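PDB 3LLW: geranyltranstransferase (IspA) from Helicobacter pylori, which probably acts as a magnesium-dependent prenyltransferase of isoprenoid biosynthesis, joining isoprene units into longer prenyl diphosphates. Local coordinates for residues I144-N155 with L192-A203. Numbering follows the deposited sequence.
Sequences IIVELIKILSAN and LISASLIMGLVA
The amide of Asn155 turns one face onto Ala195, whose CB stands over it 4.0 Å from Asn155 CG. At its edges, ND2 gives a nearly straight bond (167°, 2.7 Å) back to Ile151 O, a carbonyl already holding Asn155 N, while OD1 accepts from a water 3.1 Å away that also bonds Ser194 OG. This water gives a polar link between segments that share no direct hydrogen bond. The pair belongs to the all-helical fold of polyprenyl synthases: segments 144-155 and 192-203, on helices 142-156 and 178-204, run antiparallel (174°), their axes 9.5 Å apart at closest approach, with knobs-into-holes packing from both sides. Ile151 is one knob, held by Ala195, Ile198, Met199 and Val202. Its CG2 meets Ala195, Ile198 and Met199, and its CD1 rests on Val202 CG2. Val202 is the other, set among Ile144, Glu147, Leu148 and Ile151, and its CG1 presses tightly on Leu148 CD2 at 3.5 Å. Deeper in, Met199 SD lies 3.8 Å from Leu152 CD1, and the bend at chi3 (82°) carries CE to Leu152 CB. The same Leu152 methyl touches Leu192 CD1, across an oblique crossing of the two side chains. Helix 73-94 closes this inner side through Ile79, Ile83 and Leu86; it also carries Asp94, a magnesium-binding residue with no metal bound in this model, its side chain about 12 Å from that of Leu192. At the subunit interface, Val146 and Ile149 pack on Ser136 of the second subunit. Toward the Ala203 end, Leu148 CD2 approaches the carbonyl oxygen of Met199 to 3.4 Å.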
loop_
_atom_site.group_PDB
_atom_site.type_symbol
_atom_site.label_atom_id
_atom_site.label_comp_id
_atom_site.label_asym_id
_atom_site.label_seq_id
_atom_site.Cartn_x
_atom_site.Cartn_y
_atom_site.Cartn_z
ATOM N N ILE A 144 -10.440 -14.037 -7.409
ATOM C CA ILE A 144 -9.218 -14.539 -6.787
ATOM C C ILE A 144 -8.259 -13.387 -6.456
ATOM O O ILE A 144 -7.710 -13.345 -5.348
ATOM C CB ILE A 144 -8.531 -15.657 -7.639
ATOM C CG1 ILE A 144 -9.355 -16.957 -7.584
ATOM C CG2 ILE A 144 -7.066 -15.905 -7.185
ATOM C CD1 ILE A 144 -8.926 -18.021 -8.605
ATOM N N ILE A 145 -8.099 -12.442 -7.387
ATOM C CA ILE A 145 -7.241 -11.259 -7.156
ATOM C C ILE A 145 -7.748 -10.412 -5.975
ATOM O O ILE A 145 -6.946 -9.936 -5.152
ATOM C CB ILE A 145 -7.053 -10.390 -8.442
ATOM C CG1 ILE A 145 -6.487 -11.227 -9.595
ATOM C CG2 ILE A 145 -6.134 -9.196 -8.190
ATOM C CD1 ILE A 145 -5.269 -12.065 -9.242
ATOM N N VAL A 146 -9.070 -10.269 -5.869
ATOM C CA VAL A 146 -9.670 -9.519 -4.765
ATOM C C VAL A 146 -9.354 -10.154 -3.416
ATOM O O VAL A 146 -8.828 -9.468 -2.528
ATOM C CB VAL A 146 -11.178 -9.269 -4.958
ATOM C CG1 VAL A 146 -11.849 -8.869 -3.643
ATOM C CG2 VAL A 146 -11.371 -8.171 -5.983
ATOM N N GLU A 147 -9.615 -11.457 -3.289
ATOM C CA GLU A 147 -9.228 -12.222 -2.089
ATOM C C GLU A 147 -7.740 -12.132 -1.701
ATOM O O GLU A 147 -7.428 -12.026 -0.532
ATOM C CB GLU A 147 -9.647 -13.682 -2.222
ATOM C CG GLU A 147 -11.003 -13.961 -1.615
ATOM C CD GLU A 147 -11.985 -14.518 -2.632
ATOM O OE1 GLU A 147 -11.750 -15.635 -3.146
ATOM O OE2 GLU A 147 -12.995 -13.830 -2.915
ATOM N N LEU A 148 -6.845 -12.163 -2.680
ATOM C CA LEU A 148 -5.406 -12.137 -2.415
ATOM C C LEU A 148 -5.029 -10.802 -1.819
ATOM O O LEU A 148 -4.289 -10.739 -0.844
ATOM C CB LEU A 148 -4.612 -12.394 -3.697
ATOM C CG LEU A 148 -4.671 -13.805 -4.290
ATOM C CD1 LEU A 148 -4.162 -13.835 -5.704
ATOM C CD2 LEU A 148 -3.958 -14.812 -3.439
ATOM N N ILE A 149 -5.592 -9.743 -2.403
ATOM C CA ILE A 149 -5.442 -8.378 -1.914
ATOM C C ILE A 149 -6.007 -8.177 -0.509
ATOM O O ILE A 149 -5.309 -7.582 0.341
ATOM C CB ILE A 149 -5.971 -7.352 -2.943
ATOM C CG1 ILE A 149 -5.056 -7.354 -4.172
ATOM C CG2 ILE A 149 -6.022 -5.953 -2.350
ATOM C CD1 ILE A 149 -5.522 -6.464 -5.314
ATOM N N LYS A 150 -7.228 -8.696 -0.252
ATOM C CA LYS A 150 -7.818 -8.721 1.103
ATOM C C LYS A 150 -6.877 -9.356 2.118
ATOM O O LYS A 150 -6.721 -8.845 3.235
ATOM C CB LYS A 150 -9.109 -9.569 1.158
ATOM C CG LYS A 150 -10.329 -9.066 0.424
ATOM C CD LYS A 150 -11.558 -9.871 0.899
ATOM C CE LYS A 150 -12.760 -9.680 0.007
ATOM N NZ LYS A 150 -13.966 -10.275 0.641
ATOM N N ILE A 151 -6.280 -10.487 1.740
ATOM C CA ILE A 151 -5.355 -11.207 2.615
ATOM C C ILE A 151 -4.065 -10.413 2.884
ATOM O O ILE A 151 -3.719 -10.185 4.038
ATOM C CB ILE A 151 -5.029 -12.611 2.070
ATOM C CG1 ILE A 151 -6.286 -13.496 2.127
ATOM C CG2 ILE A 151 -3.906 -13.282 2.891
ATOM C CD1 ILE A 151 -6.129 -14.787 1.386
ATOM N N LEU A 152 -3.389 -9.979 1.824
ATOM C CA LEU A 152 -2.090 -9.291 1.967
ATOM C C LEU A 152 -2.198 -7.950 2.705
ATOM O O LEU A 152 -1.398 -7.656 3.605
ATOM C CB LEU A 152 -1.417 -9.116 0.603
ATOM C CG LEU A 152 0.055 -8.663 0.668
ATOM C CD1 LEU A 152 0.999 -9.779 1.148
ATOM C CD2 LEU A 152 0.505 -8.127 -0.674
ATOM N N SER A 153 -3.205 -7.160 2.338
ATOM C CA SER A 153 -3.514 -5.906 3.017
ATOM C C SER A 153 -3.872 -6.051 4.490
ATOM O O SER A 153 -3.371 -5.261 5.311
ATOM C CB SER A 153 -4.606 -5.129 2.280
ATOM O OG SER A 153 -5.829 -5.884 2.235
ATOM N N ALA A 154 -4.721 -7.029 4.837
ATOM C CA ALA A 154 -5.043 -7.287 6.261
ATOM C C ALA A 154 -3.830 -7.681 7.099
ATOM O O ALA A 154 -3.674 -7.211 8.220
ATOM C CB ALA A 154 -6.116 -8.338 6.413
ATOM N N ASN A 155 -2.985 -8.546 6.545
ATOM C CA ASN A 155 -1.909 -9.163 7.290
ATOM C C ASN A 155 -0.612 -8.346 7.265
ATOM O O ASN A 155 0.227 -8.493 8.146
ATOM C CB ASN A 155 -1.667 -10.575 6.764
ATOM C CG ASN A 155 -2.785 -11.539 7.160
ATOM O OD1 ASN A 155 -2.792 -12.074 8.264
ATOM N ND2 ASN A 155 -3.745 -11.739 6.260
ATOM N N LEU A 192 2.470 -12.427 8.051
ATOM C CA LEU A 192 2.873 -12.435 6.635
ATOM C C LEU A 192 3.290 -13.828 6.116
ATOM O O LEU A 192 3.103 -14.166 4.933
ATOM C CB LEU A 192 4.000 -11.412 6.402
ATOM C CG LEU A 192 4.397 -11.042 4.970
ATOM C CD1 LEU A 192 3.196 -10.480 4.219
ATOM C CD2 LEU A 192 5.609 -10.067 4.908
ATOM N N ILE A 193 3.853 -14.627 7.008
ATOM C CA ILE A 193 4.208 -16.028 6.729
ATOM C C ILE A 193 2.914 -16.878 6.568
ATOM O O ILE A 193 2.815 -17.709 5.660
ATOM C CB ILE A 193 5.121 -16.551 7.872
ATOM C CG1 ILE A 193 6.549 -15.975 7.702
ATOM C CG2 ILE A 193 5.161 -18.077 7.964
ATOM C CD1 ILE A 193 7.450 -16.353 8.821
ATOM N N SER A 194 1.923 -16.657 7.428
ATOM C CA SER A 194 0.660 -17.408 7.283
ATOM C C SER A 194 -0.137 -16.885 6.079
ATOM O O SER A 194 -0.779 -17.667 5.383
ATOM C CB SER A 194 -0.141 -17.462 8.599
ATOM O OG SER A 194 -1.365 -16.773 8.538
ATOM N N ALA A 195 -0.024 -15.579 5.795
ATOM C CA ALA A 195 -0.611 -14.990 4.576
ATOM C C ALA A 195 -0.056 -15.605 3.304
ATOM O O ALA A 195 -0.846 -16.058 2.459
ATOM C CB ALA A 195 -0.479 -13.468 4.542
ATOM N N SER A 196 1.280 -15.628 3.175
ATOM C CA SER A 196 1.984 -16.386 2.102
ATOM C C SER A 196 1.384 -17.794 1.859
ATOM O O SER A 196 1.078 -18.159 0.724
ATOM C CB SER A 196 3.472 -16.523 2.421
ATOM O OG SER A 196 4.063 -15.259 2.745
ATOM N N LEU A 197 1.203 -18.566 2.924
ATOM C CA LEU A 197 0.642 -19.911 2.808
ATOM C C LEU A 197 -0.781 -19.927 2.261
ATOM O O LEU A 197 -1.025 -20.576 1.249
ATOM C CB LEU A 197 0.705 -20.651 4.140
ATOM C CG LEU A 197 2.107 -21.041 4.577
ATOM C CD1 LEU A 197 2.103 -21.308 6.044
ATOM C CD2 LEU A 197 2.605 -22.277 3.855
ATOM N N ILE A 198 -1.689 -19.160 2.870
ATOM C CA ILE A 198 -3.105 -19.106 2.409
ATOM C C ILE A 198 -3.336 -18.380 1.071
ATOM O O ILE A 198 -4.335 -18.644 0.359
ATOM C CB ILE A 198 -4.082 -18.589 3.498
ATOM C CG1 ILE A 198 -3.734 -17.151 3.903
ATOM C CG2 ILE A 198 -4.075 -19.537 4.700
ATOM C CD1 ILE A 198 -4.690 -16.502 4.887
ATOM N N MET A 199 -2.405 -17.494 0.720
ATOM C CA MET A 199 -2.403 -16.850 -0.589
ATOM C C MET A 199 -2.036 -17.895 -1.642
ATOM O O MET A 199 -2.499 -17.801 -2.783
ATOM C CB MET A 199 -1.462 -15.627 -0.659
ATOM C CG MET A 199 -1.994 -14.291 -0.057
ATOM S SD MET A 199 -0.627 -13.070 0.214
ATOM C CE MET A 199 -0.543 -12.454 -1.463
ATOM N N GLY A 200 -1.236 -18.896 -1.251
ATOM C CA GLY A 200 -1.028 -20.102 -2.080
ATOM C C GLY A 200 -2.308 -20.907 -2.364
ATOM O O GLY A 200 -2.520 -21.367 -3.497
ATOM N N LEU A 201 -3.154 -21.088 -1.351
ATOM C CA LEU A 201 -4.434 -21.839 -1.535
ATOM C C LEU A 201 -5.400 -21.068 -2.433
ATOM O O LEU A 201 -5.861 -21.581 -3.441
ATOM C CB LEU A 201 -5.103 -22.180 -0.188
ATOM C CG LEU A 201 -6.468 -22.908 -0.242
ATOM C CD1 LEU A 201 -6.393 -24.222 -1.027
ATOM C CD2 LEU A 201 -6.999 -23.184 1.139
ATOM N N VAL A 202 -5.678 -19.825 -2.051
ATOM C CA VAL A 202 -6.499 -18.896 -2.820
ATOM C C VAL A 202 -6.090 -18.817 -4.299
ATOM O O VAL A 202 -6.936 -19.023 -5.186
ATOM C CB VAL A 202 -6.506 -17.492 -2.133
ATOM C CG1 VAL A 202 -7.049 -16.406 -3.053
ATOM C CG2 VAL A 202 -7.321 -17.546 -0.859
ATOM N N ALA A 203 -4.802 -18.562 -4.557
ATOM C CA ALA A 203 -4.272 -18.488 -5.933
ATOM C C ALA A 203 -4.414 -19.781 -6.751
ATOM O O ALA A 203 -4.527 -19.718 -7.969
ATOM C CB ALA A 203 -2.821 -18.029 -5.936
HETATM O O HOH W 1 -3.598 -15.060 8.824
#